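Local structure of probable dehydrogenase (Bordetella bronchiseptica, 3MOI) at residues A[36-39]-A[40-43]; A[344-347]-A[348-351]; A[358-361]-A[362-366]. The protein is a probable oxidoreductase of the GFO/IDH/MocA type, presumably using a nicotinamide dinucleotide cofactor on its Rossmann-fold domain, with its substrate not established. All coordinates share one frame; numbering follows the deposited sequence.

Contact 1: residues A[36-39]-A[40-43]; sequences PNED and VRER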
loop_
_atom_site.group_PDB
_atom_site.type_symbol
_atom_site.label_atom_id
_atom_site.label_comp_id
_atom_site.label_asym_id
_atom_site.label_seq_id
_atom_site.Cartn_x
_atom_site.Cartn_y
_atom_site.Cartn_z
ATOM N N PRO A 36 -9.563 13.934 37.660
ATOM C CA PRO A 36 -8.756 14.623 38.669
ATOM C C PRO A 36 -8.882 16.147 38.624
ATOM O O PRO A 36 -8.646 16.810 39.629
ATOM C CB PRO A 36 -7.328 14.251 38.304
ATOM C CG PRO A 36 -7.466 12.976 37.441
ATOM C CD PRO A 36 -8.742 13.154 36.713
ATOM N N ASN A 37 -9.243 16.686 37.472
ATOM C CA ASN A 37 -9.314 18.116 37.322
ATOM C C ASN A 37 -10.658 18.697 37.771
ATOM O O ASN A 37 -11.677 18.582 37.090
ATOM C CB ASN A 37 -9.039 18.485 35.874
ATOM C CG ASN A 37 -8.879 19.963 35.696
ATOM O OD1 ASN A 37 -7.924 20.423 35.118
ATOM N ND2 ASN A 37 -9.799 20.703 36.216
ATOM N N GLU A 38 -10.640 19.344 38.921
ATOM C CA GLU A 38 -11.838 19.941 39.490
ATOM C C GLU A 38 -12.530 20.847 38.474
ATOM O O GLU A 38 -13.720 20.817 38.262
ATOM C CB GLU A 38 -11.448 20.711 40.734
ATOM C CG GLU A 38 -12.575 21.488 41.328
ATOM C CD GLU A 38 -12.231 22.067 42.697
ATOM O OE1 GLU A 38 -11.074 22.545 42.897
ATOM O OE2 GLU A 38 -13.128 22.042 43.565
ATOM N N ASP A 39 -11.748 21.647 37.811
ATOM C CA ASP A 39 -12.303 22.542 36.836
ATOM C C ASP A 39 -13.172 21.853 35.772
ATOM O O ASP A 39 -14.343 22.109 35.668
ATOM C CB ASP A 39 -11.171 23.348 36.207
ATOM C CG ASP A 39 -11.679 24.503 35.422
ATOM O OD1 ASP A 39 -12.534 25.247 35.957
ATOM O OD2 ASP A 39 -11.219 24.665 34.266
ATOM N N VAL A 40 -12.585 20.965 34.997
ATOM C CA VAL A 40 -13.287 20.239 33.912
ATOM C C VAL A 40 -14.487 19.389 34.357
ATOM O O VAL A 40 -15.539 19.348 33.718
ATOM C CB VAL A 40 -12.286 19.291 33.241
ATOM C CG1 VAL A 40 -12.929 18.471 32.165
ATOM C CG2 VAL A 40 -11.136 20.126 32.699
ATOM N N ARG A 41 -14.271 18.692 35.451
ATOM C CA ARG A 41 -15.260 17.846 36.077
ATOM C C ARG A 41 -16.561 18.617 36.316
ATOM O O ARG A 41 -17.653 18.143 35.991
ATOM C CB ARG A 41 -14.635 17.426 37.388
ATOM C CG ARG A 41 -15.360 16.530 38.192
ATOM C CD ARG A 41 -14.861 16.600 39.629
ATOM N NE ARG A 41 -13.411 16.692 39.743
ATOM C CZ ARG A 41 -12.746 16.992 40.861
ATOM N NH1 ARG A 41 -13.361 17.246 42.005
ATOM N NH2 ARG A 41 -11.419 17.040 40.807
ATOM N N GLU A 42 -16.424 19.813 36.874
ATOM C CA GLU A 42 -17.564 20.610 37.372
ATOM C C GLU A 42 -18.368 21.125 36.183
ATOM O O GLU A 42 -19.585 21.006 36.118
ATOM C CB GLU A 42 -17.036 21.795 38.189
ATOM C CG GLU A 42 -17.905 22.190 39.370
ATOM C CD GLU A 42 -17.406 21.607 40.721
ATOM O OE1 GLU A 42 -16.317 22.084 41.200
ATOM O OE2 GLU A 42 -18.108 20.705 41.282
ATOM N N ARG A 43 -17.635 21.663 35.216
ATOM C CA ARG A 43 -18.199 22.133 33.949
ATOM C C ARG A 43 -18.989 20.975 33.323
ATOM O O ARG A 43 -20.181 21.110 32.996
ATOM C CB ARG A 43 -17.069 22.658 33.060
ATOM C CG ARG A 43 -17.386 23.943 32.275
ATOM C CD ARG A 43 -16.281 25.077 32.391
ATOM N NE ARG A 43 -14.882 24.624 32.560
ATOM C CZ ARG A 43 -14.171 23.925 31.651
ATOM N NH1 ARG A 43 -14.717 23.530 30.486
ATOM N NH2 ARG A 43 -12.904 23.581 31.915
#

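Contact 2: residues A[344-347]-A[348-351]; sequences TIDE and LRDA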
loop_
_atom_site.group_PDB
_atom_site.type_symbol
_atom_site.label_atom_id
_atom_site.label_comp_id
_atom_site.label_asym_id
_atom_site.label_seq_id
_atom_site.Cartn_x
_atom_site.Cartn_y
_atom_site.Cartn_z
ATOM N N THR A 344 -19.203 0.708 19.617
ATOM C CA THR A 344 -18.510 0.266 20.793
ATOM C C THR A 344 -19.560 -0.079 21.901
ATOM O O THR A 344 -19.502 -1.150 22.517
ATOM C CB THR A 344 -17.553 1.345 21.343
ATOM O OG1 THR A 344 -16.703 1.853 20.329
ATOM C CG2 THR A 344 -16.717 0.794 22.452
ATOM N N ILE A 345 -20.527 0.803 22.133
ATOM C CA ILE A 345 -21.536 0.550 23.138
ATOM C C ILE A 345 -22.320 -0.709 22.818
ATOM O O ILE A 345 -22.550 -1.539 23.691
ATOM C CB ILE A 345 -22.505 1.747 23.260
ATOM C CG1 ILE A 345 -21.742 2.986 23.759
ATOM C CG2 ILE A 345 -23.706 1.390 24.096
ATOM C CD1 ILE A 345 -22.561 4.218 23.792
ATOM N N ASP A 346 -22.716 -0.879 21.561
ATOM C CA ASP A 346 -23.476 -2.069 21.170
ATOM C C ASP A 346 -22.717 -3.360 21.509
ATOM O O ASP A 346 -23.317 -4.336 21.984
ATOM C CB ASP A 346 -23.815 -2.074 19.671
ATOM C CG ASP A 346 -24.666 -0.865 19.236
ATOM O OD1 ASP A 346 -25.275 -0.165 20.101
ATOM O OD2 ASP A 346 -24.726 -0.620 17.999
ATOM N N GLU A 347 -21.400 -3.370 21.291
ATOM C CA GLU A 347 -20.661 -4.578 21.567
ATOM C C GLU A 347 -20.777 -4.917 23.054
ATOM O O GLU A 347 -21.057 -6.031 23.385
ATOM C CB GLU A 347 -19.227 -4.450 21.137
ATOM C CG GLU A 347 -18.554 -5.733 21.185
ATOM C CD GLU A 347 -17.094 -5.664 20.790
ATOM O OE1 GLU A 347 -16.423 -6.738 20.902
ATOM O OE2 GLU A 347 -16.621 -4.572 20.362
ATOM N N LEU A 348 -20.662 -3.950 23.946
ATOM C CA LEU A 348 -20.871 -4.270 25.379
ATOM C C LEU A 348 -22.296 -4.723 25.721
ATOM O O LEU A 348 -22.479 -5.752 26.413
ATOM C CB LEU A 348 -20.584 -3.077 26.248
ATOM C CG LEU A 348 -19.726 -3.131 27.482
ATOM C CD1 LEU A 348 -20.398 -2.225 28.519
ATOM C CD2 LEU A 348 -19.354 -4.463 27.981
ATOM N N ARG A 349 -23.291 -3.962 25.234
ATOM C CA ARG A 349 -24.711 -4.282 25.507
ATOM C C ARG A 349 -24.959 -5.704 25.152
ATOM O O ARG A 349 -25.507 -6.455 25.934
ATOM C CB ARG A 349 -25.683 -3.391 24.719
ATOM C CG ARG A 349 -27.218 -3.731 25.002
ATOM C CD ARG A 349 -28.097 -3.973 23.644
ATOM N NE ARG A 349 -27.865 -2.824 22.755
ATOM C CZ ARG A 349 -27.292 -2.834 21.551
ATOM N NH1 ARG A 349 -26.935 -3.951 20.917
ATOM N NH2 ARG A 349 -27.116 -1.675 20.958
ATOM N N ASP A 350 -24.547 -6.051 23.953
ATOM C CA ASP A 350 -24.691 -7.380 23.445
ATOM C C ASP A 350 -24.069 -8.423 24.337
ATOM O O ASP A 350 -24.642 -9.495 24.538
ATOM C CB ASP A 350 -24.082 -7.483 22.038
ATOM C CG ASP A 350 -25.046 -7.020 20.928
ATOM O OD1 ASP A 350 -26.215 -6.731 21.220
ATOM O OD2 ASP A 350 -24.623 -6.949 19.752
ATOM N N ALA A 351 -22.910 -8.106 24.898
ATOM C CA ALA A 351 -22.244 -8.995 25.805
ATOM C C ALA A 351 -23.000 -9.143 27.112
ATOM O O ALA A 351 -23.221 -10.245 27.611
ATOM C CB ALA A 351 -20.867 -8.487 26.027
#

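Contact 3: residues A[358-361]-A[362-366]; sequences ALRD and ARWGK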
loop_
_atom_site.group_PDB
_atom_site.type_symbol
_atom_site.label_atom_id
_atom_site.label_comp_id
_atom_site.label_asym_id
_atom_site.label_seq_id
_atom_site.Cartn_x
_atom_site.Cartn_y
_atom_site.Cartn_z
ATOM N N ALA A 358 -18.173 -10.406 23.972
ATOM C CA ALA A 358 -17.369 -9.385 23.335
ATOM C C ALA A 358 -16.242 -10.009 22.465
ATOM O O ALA A 358 -15.626 -10.949 22.857
ATOM C CB ALA A 358 -16.792 -8.536 24.388
ATOM N N LEU A 359 -15.988 -9.481 21.282
ATOM C CA LEU A 359 -14.826 -9.862 20.464
ATOM C C LEU A 359 -13.537 -9.202 20.996
ATOM O O LEU A 359 -12.511 -9.873 21.150
ATOM C CB LEU A 359 -15.050 -9.393 19.050
ATOM C CG LEU A 359 -13.963 -9.681 18.002
ATOM C CD1 LEU A 359 -13.588 -11.200 17.794
ATOM C CD2 LEU A 359 -14.396 -8.958 16.669
ATOM N N ARG A 360 -13.598 -7.886 21.231
ATOM C CA ARG A 360 -12.457 -7.141 21.642
ATOM C C ARG A 360 -12.295 -7.104 23.174
ATOM O O ARG A 360 -12.370 -6.044 23.848
ATOM C CB ARG A 360 -12.520 -5.742 21.073
ATOM C CG ARG A 360 -12.607 -5.721 19.528
ATOM C CD ARG A 360 -12.961 -4.360 18.970
ATOM N NE ARG A 360 -13.335 -4.505 17.560
ATOM C CZ ARG A 360 -14.482 -5.022 17.101
ATOM N NH1 ARG A 360 -15.456 -5.417 17.918
ATOM N NH2 ARG A 360 -14.661 -5.112 15.800
ATOM N N ASP A 361 -12.024 -8.274 23.726
ATOM C CA ASP A 361 -11.946 -8.373 25.158
ATOM C C ASP A 361 -10.505 -8.051 25.609
ATOM O O ASP A 361 -9.685 -7.524 24.857
ATOM C CB ASP A 361 -12.381 -9.769 25.583
ATOM C CG ASP A 361 -11.322 -10.800 25.307
ATOM O OD1 ASP A 361 -10.586 -10.666 24.288
ATOM O OD2 ASP A 361 -11.185 -11.717 26.166
ATOM N N ALA A 362 -10.198 -8.358 26.853
ATOM C CA ALA A 362 -8.864 -7.992 27.390
ATOM C C ALA A 362 -7.784 -8.820 26.670
ATOM O O ALA A 362 -6.727 -8.268 26.379
ATOM C CB ALA A 362 -8.808 -8.116 28.852
ATOM N N ARG A 363 -8.078 -10.085 26.299
ATOM C CA ARG A 363 -7.096 -10.915 25.619
ATOM C C ARG A 363 -6.836 -10.421 24.221
ATOM O O ARG A 363 -5.766 -10.576 23.732
ATOM C CB ARG A 363 -7.512 -12.369 25.582
ATOM C CG ARG A 363 -7.255 -13.102 26.892
ATOM C CD ARG A 363 -8.203 -14.287 27.083
ATOM N NE ARG A 363 -8.092 -14.830 28.416
ATOM C CZ ARG A 363 -7.128 -15.671 28.822
ATOM N NH1 ARG A 363 -6.209 -16.086 27.989
ATOM N NH2 ARG A 363 -7.107 -16.106 30.080
ATOM N N TRP A 364 -7.811 -9.808 23.584
ATOM C CA TRP A 364 -7.645 -9.318 22.266
ATOM C C TRP A 364 -6.766 -8.110 22.358
ATOM O O TRP A 364 -5.875 -7.924 21.565
ATOM C CB TRP A 364 -9.009 -8.989 21.715
ATOM C CG TRP A 364 -9.067 -8.082 20.540
ATOM C CD1 TRP A 364 -8.819 -6.734 20.518
ATOM C CD2 TRP A 364 -9.550 -8.413 19.249
ATOM N NE1 TRP A 364 -9.009 -6.234 19.246
ATOM C CE2 TRP A 364 -9.475 -7.249 18.457
ATOM C CE3 TRP A 364 -10.014 -9.592 18.668
ATOM C CZ2 TRP A 364 -9.885 -7.232 17.154
ATOM C CZ3 TRP A 364 -10.398 -9.573 17.392
ATOM C CH2 TRP A 364 -10.326 -8.414 16.629
ATOM N N GLY A 365 -7.028 -7.270 23.336
ATOM C CA GLY A 365 -6.165 -6.121 23.653
ATOM C C GLY A 365 -4.700 -6.492 23.886
ATOM O O GLY A 365 -3.790 -5.915 23.220
ATOM N N LYS A 366 -4.457 -7.483 24.759
ATOM C CA LYS A 366 -3.055 -7.892 25.013
ATOM C C LYS A 366 -2.416 -8.310 23.714
ATOM O O LYS A 366 -1.275 -7.920 23.420
ATOM C CB LYS A 366 -2.914 -9.036 26.028
ATOM C CG LYS A 366 -1.466 -9.488 26.269
ATOM C CD LYS A 366 -1.365 -10.625 27.287
ATOM C CE LYS A 366 0.098 -10.884 27.693
ATOM N NZ LYS A 366 0.200 -12.048 28.676
#

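Contact 1: residues A[36-39]-A[40-43]
Arg43 NH2 donates to Asp39 OD2 at 3.1 Å, a salt bridge between residues four apart, about one helical turn, with an N-H...O angle of 164°. The oxygen lies close to the guanidinium plane, whereas the nitrogen reaches the carboxylate from above its plane, so the two flat groups are turned 56° against each other instead of pairing flat. Bends at chi2 and chi3 fold the Arg43 chain back toward Asp39, and its NH1 has an acceptor in Phe280 O, so two of its nitrogens have acceptors.

On another flank, Arg41 wraps back over the start of the helix. With CG opposite the backbone N, a bend at chi3 lays the guanidinium over Glu38, with CZ 3.4 Å from Glu38 CA below one face. At the edge of the same group NH2 makes a weak bond to Pro36 O (3.0 Å), while NE has a weak one to Asp35 O. Glu38 and Glu42 run side by side on the exposed surface; their like charges approach to 4.0 Å between Glu38 OE2 and Glu42 OE1, which probably costs some energy.

Asn37 holds the N-cap position, its backbone N bonded to Asp35 OD2, and the first regular helical bond, Arg41 N to Asn37 O, is 3.1 Å long and nearly straight at 167°. This first turn belongs to helix 38-48, the crossover of a beta-alpha-beta unit between strands 28-34 and 52-53 of the Rossmann domain; Val40 packs on Leu10, and Arg41 touches Ala54.

Contact 2: residues A[344-347]-A[348-351]
Residues 344-351 lie in helix 340-352, with i to i+4 bonds such as Arg349 N to Ile345 O (3.0 Å, 176°) and Asp350 N to Asp346 O (2.9 Å), while Leu348 N to Thr344 O is weak. On its polar side Asp346 and Arg349 run alongside one another, pointing the same way, and form a salt bridge between OD1 and NH2. The modelled separation of those two atoms, 2.5 Å, is short, and its exact value is doubtful. The carboxylate and guanidinium planes are 37° apart; OD1 alone of the Asp346 carboxylate is within bonding distance of Arg349 NH2, since OD2 stays 3.9 Å from that nitrogen. Arg349 achieves this by bending at chi2 (-128°) and chi3, which brings its guanidinium back over Asp346 CA. Its other terminal nitrogen, NH1, reaches Asp350 OD1 at 2.9 Å; that oxygen lies near the guanidinium plane but is approached from above the carboxylate plane. One arginine thus joins two acids into a salt-bridge network.

Helix 340-352 belongs to the C-terminal part of the chain, yet lies against the Rossmann domain. Ile345 packs on Met18 and Met22 of helix 12-24, and Leu348 and Thr344 both touch Ile92 of strand 90-93. The network has partners in that domain too, since Arg349 NE forms a salt bridge with Asp27 and Asp346 OD1 is hydrogen-bonded to His25 NE2. Glu347, fully extended, carries its carboxylate away from the network toward Arg360, and Thr344 OG1 is bonded to Thr122 OG1.

Contact 3: residues A[358-361]-A[362-366]
Asp361 OD1 accepts the backbone N-H of Trp364 at 3.0 Å, with an N-H...O angle of 140°, and so caps the amino end of helix 362-381. The donor stands above the carboxylate plane. A chi1 of 75° sets the Asp361 carboxylate between its own N and carbonyl carbon, which turns it back over the first helical turn. The regular helix opens with Gly365 N to Asp361 O, 3.1 Å and nearly straight.

Beside the cap, the Trp364 indole lies back along the residues that lead into the helix. Arg360 CG lies over one face of the indole, offset toward the rim: it sits 3.8 Å from the centroid of the five-membered ring of Trp364 and 20° off its normal, a CH-pi contact made by the aliphatic part of the arginine. The six-membered ring is met instead by Leu359, whose CD1 comes 3.6 Å from Trp364 CZ3. Further along the arginine, the guanidinium is inclined to the indole, and no flat stack forms.

The N-cap residue also closes a tight bend. Arg360 is the centre of an inverse gamma turn, closed by a weak bond from Asp361 N to Leu359 O (3.1 Å), and the turn redirects the chain from the loop after helix 340-352 into the new helix.

In the next shell, Arg360 is fixed through its polar end by Glu347 and by Ser125 OG, which should steady the CH2 groups that touch the indole. Trp364 receives a cation-pi contact from Lys187, and its NE1 makes a weak bond to Asp184 OD1. On another side of the helix Ala362 packs on Ile108 of helix 101-114, where Arg363 pairs with Glu112 and Lys366 with Asp105.

In the fold
Contacts 2 and 3 are neighbours in space as well as in sequence, their centres 13 Å apart, and they touch directly: Glu347 OE2 forms a salt bridge with Arg360 NH1 at 2.8 Å, so a residue in the middle of helix 340-352 is tied to the loop leading into helix 362-381. Both lie in the region of these two helices, which rests against the Rossmann domain. Contact 1 is remote, with centres about 28 Å from contact 2 and 31 Å from contact 3, on the outside of that domain. The Pro36 side chain lies near, without touching, a GxGxxG-like pattern (Gly9, Gly11, Gly14), consistent with proximity to a dinucleotide site, although the site is inferred from the family.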